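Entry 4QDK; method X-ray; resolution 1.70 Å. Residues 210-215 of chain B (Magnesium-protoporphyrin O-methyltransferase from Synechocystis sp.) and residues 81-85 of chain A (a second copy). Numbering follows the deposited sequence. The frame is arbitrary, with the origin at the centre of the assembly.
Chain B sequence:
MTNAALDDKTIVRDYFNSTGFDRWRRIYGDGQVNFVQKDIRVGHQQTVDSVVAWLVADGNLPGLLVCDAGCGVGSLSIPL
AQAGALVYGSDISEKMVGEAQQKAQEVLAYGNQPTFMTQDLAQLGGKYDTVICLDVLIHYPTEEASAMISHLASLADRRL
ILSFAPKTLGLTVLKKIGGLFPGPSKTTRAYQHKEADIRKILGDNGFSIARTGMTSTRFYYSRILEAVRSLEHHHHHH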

ATOM      1  N   ALA B 210      -5.544   3.081  -4.854  1.00 11.27           N
ATOM      2  CA  ALA B 210      -4.511   3.438  -5.820  1.00 11.06           C
ATOM      3  C   ALA B 210      -3.159   3.544  -5.119  1.00 10.04           C
ATOM      4  O   ALA B 210      -2.573   2.534  -4.738  1.00 11.31           O
ATOM      5  CB  ALA B 210      -4.861   4.741  -6.514  1.00 12.36           C
ATOM      6  N   ARG B 211      -2.666   4.764  -4.943  1.00  9.63           N
ATOM      7  CA  ARG B 211      -1.418   4.966  -4.213  1.00  9.45           C
ATOM      8  C   ARG B 211      -1.622   4.752  -2.717  1.00  9.94           C
ATOM      9  O   ARG B 211      -2.719   4.958  -2.194  1.00  8.97           O
ATOM     10  CB  ARG B 211      -0.862   6.369  -4.466  1.00 10.20           C
ATOM     11  CG  ARG B 211      -0.235   6.549  -5.835  1.00 10.80           C
ATOM     12  CD  ARG B 211       0.150   7.998  -6.073  1.00 10.87           C
ATOM     13  NE  ARG B 211      -1.023   8.861  -6.153  1.00 12.30           N
ATOM     14  CZ  ARG B 211      -1.009  10.099  -6.638  1.00 12.71           C
ATOM     15  NH1 ARG B 211       0.123  10.620  -7.090  1.00 14.05           N
ATOM     16  NH2 ARG B 211      -2.127  10.810  -6.675  1.00 13.56           N
ATOM     17  N   THR B 212      -0.567   4.309  -2.039  1.00 10.09           N
ATOM     18  CA  THR B 212      -0.565   4.246  -0.581  1.00  9.40           C
ATOM     19  C   THR B 212       0.757   4.766  -0.045  1.00  7.95           C
ATOM     20  O   THR B 212       1.743   4.877  -0.778  1.00  7.65           O
ATOM     21  CB  THR B 212      -0.776   2.814  -0.032  1.00  9.87           C
ATOM     22  OG1 THR B 212       0.384   2.015  -0.292  1.00  9.82           O
ATOM     23  CG2 THR B 212      -1.999   2.159  -0.653  1.00 10.26           C
ATOM     24  N   GLY B 213       0.769   5.086   1.242  1.00  7.90           N
ATOM     25  CA  GLY B 213       1.978   5.526   1.904  1.00  8.91           C
ATOM     26  C   GLY B 213       1.961   5.102   3.355  1.00 10.20           C
ATOM     27  O   GLY B 213       0.958   4.591   3.855  1.00 10.57           O
ATOM     28  N   MET B 214       3.082   5.308   4.035  1.00 11.84           N
ATOM     29  CA  MET B 214       3.184   4.967   5.444  1.00 11.46           C
ATOM     30  C   MET B 214       4.230   5.836   6.116  1.00 13.08           C
ATOM     31  O   MET B 214       5.411   5.779   5.773  1.00 16.34           O
ATOM     32  CB  MET B 214       3.549   3.490   5.614  1.00 11.63           C
ATOM     33  CG  MET B 214       3.733   3.062   7.060  1.00 13.80           C
ATOM     34  SD  MET B 214       2.202   3.113   8.012  1.00 14.80           S
ATOM     35  CE  MET B 214       2.831   2.861   9.672  1.00 14.61           C
ATOM     36  N   THR B 215       3.793   6.648   7.070  1.00 10.95           N
ATOM     37  CA  THR B 215       4.717   7.465   7.845  1.00 11.24           C
ATOM     38  C   THR B 215       5.037   6.777   9.167  1.00 10.89           C
ATOM     39  O   THR B 215       4.138   6.475   9.950  1.00  9.18           O
ATOM     40  CB  THR B 215       4.142   8.862   8.134  1.00 11.62           C
ATOM     41  OG1 THR B 215       3.777   9.500   6.902  1.00 10.68           O
ATOM     42  CG2 THR B 215       5.172   9.714   8.856  1.00 12.54           C
TER
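Chain A (81-85) AQAGA

Chain A meets an extended strand of chain B with the last turn of a helix and the loop that follows. Residues 210-215 of chain B all belong to a strand that continues at both ends; in chain A the helix reaches Q82(A), and A83(A) to A85(A) follow as loop or turn. The two backbones come nearest over a short step, with CA of G213(B) 4.9 Å from CA of Q82(A) and CA of M214(B) 5.3 Å from CA of A83(A), so that the paired residues advance in the same sense along both chains. The contact buries 252 Å² in all. Q82(A) gives up the most surface, 100 Å². Its CA-to-CB bond points toward the strand, and its side chain (chi1 m, chi2 t) runs back along it from T212(B) toward R211(B), where NE2 of Q82(A) lies 3.9 Å from CA of R211(B). CB of Q82(A) packs 3.1 Å from OG1 of T212(B), a tight approach. The same OG1 is 3.5 Å from OE1 of Q82(A), a weak hydrogen bond whose proton also has another acceptor within reach. OE1 of Q82(A) is better served by water 1, which donates to it at 2.6 Å and to O of A210(B) at 2.9 Å, tying the amide to a strand carbonyl that it does not touch directly. T212(B), chi1 p, has 49 Å² covered; its CA-to-CB bond lies sideways to chain A. The carbonyl of Q82(A) rests on the strand backbone: its O is 3.4 Å from CA of G213(B) in a CA-H...O contact, and 3.3 Å from N of M214(B), where the angle is too poor for a hydrogen bond. A CB on G213(B) would point away from chain A and would have room. M214(B) has 41 Å² covered. Its CA-to-CB bond points toward chain A, bringing CG of M214(B) to 3.8 Å from O of A83(A) and CB of M214(B) to 4.4 Å from N of G84(A), but the end of the side chain (chi1 t, chi2 p, chi3 t) leads away. These are van der Waals contacts. A83(A) meets the strand through its backbone, because its CB points away. G84(A), at phi 105° and psi 2°, closes the helix in a Schellman motif, with its N donating to O of A81(A) at 3.0 Å. A CB here would be jammed against the carbonyl O of A83(A), which by itself calls for glycine, and would point toward M214(B), 3.9 Å from its CG. A81(A) and A85(A) make no contact with the strand.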

ATOM      1  N   ALA A  81       6.846  -1.486  -0.690  1.00  9.48           N
ATOM      2  CA  ALA A  81       7.663  -0.333  -0.329  1.00 10.20           C
ATOM      3  C   ALA A  81       6.791   0.829   0.122  1.00 10.40           C
ATOM      4  O   ALA A  81       7.160   1.575   1.032  1.00 11.12           O
ATOM      5  CB  ALA A  81       8.547   0.081  -1.492  1.00 11.19           C
ATOM      6  N   GLN A  82       5.623   0.963  -0.504  1.00 10.04           N
ATOM      7  CA  GLN A  82       4.657   1.989  -0.124  1.00  8.86           C
ATOM      8  C   GLN A  82       4.214   1.805   1.320  1.00  9.69           C
ATOM      9  O   GLN A  82       3.903   2.772   2.018  1.00 10.98           O
ATOM     10  CB  GLN A  82       3.436   1.944  -1.049  1.00  8.50           C
ATOM     11  CG  GLN A  82       3.684   2.502  -2.435  1.00  9.47           C
ATOM     12  CD  GLN A  82       2.488   2.368  -3.358  1.00 12.18           C
ATOM     13  OE1 GLN A  82       1.820   1.335  -3.384  1.00 13.18           O
ATOM     14  NE2 GLN A  82       2.212   3.419  -4.122  1.00 13.03           N
ATOM     15  N   ALA A  83       4.188   0.550   1.757  1.00  9.64           N
ATOM     16  CA  ALA A  83       3.758   0.209   3.104  1.00  8.77           C
ATOM     17  C   ALA A  83       4.926   0.213   4.090  1.00 10.45           C
ATOM     18  O   ALA A  83       4.750  -0.094   5.269  1.00 11.76           O
ATOM     19  CB  ALA A  83       3.053  -1.145   3.106  1.00  7.94           C
ATOM     20  N   GLY A  84       6.114   0.560   3.602  1.00  9.93           N
ATOM     21  CA  GLY A  84       7.271   0.752   4.462  1.00 10.03           C
ATOM     22  C   GLY A  84       8.320  -0.348   4.456  1.00 10.20           C
ATOM     23  O   GLY A  84       9.311  -0.271   5.188  1.00  8.38           O
ATOM     24  N   ALA A  85       8.117  -1.373   3.635  1.00  9.39           N
ATOM     25  CA  ALA A  85       9.054  -2.489   3.584  1.00  8.40           C
ATOM     26  C   ALA A  85      10.371  -2.087   2.928  1.00  8.85           C
ATOM     27  O   ALA A  85      10.418  -1.168   2.111  1.00  9.97           O
ATOM     28  CB  ALA A  85       8.439  -3.674   2.851  1.00  8.00           C
TER
HETATM   29  O   HOH W   1      -0.697   0.651  -3.562  1.00 22.71           O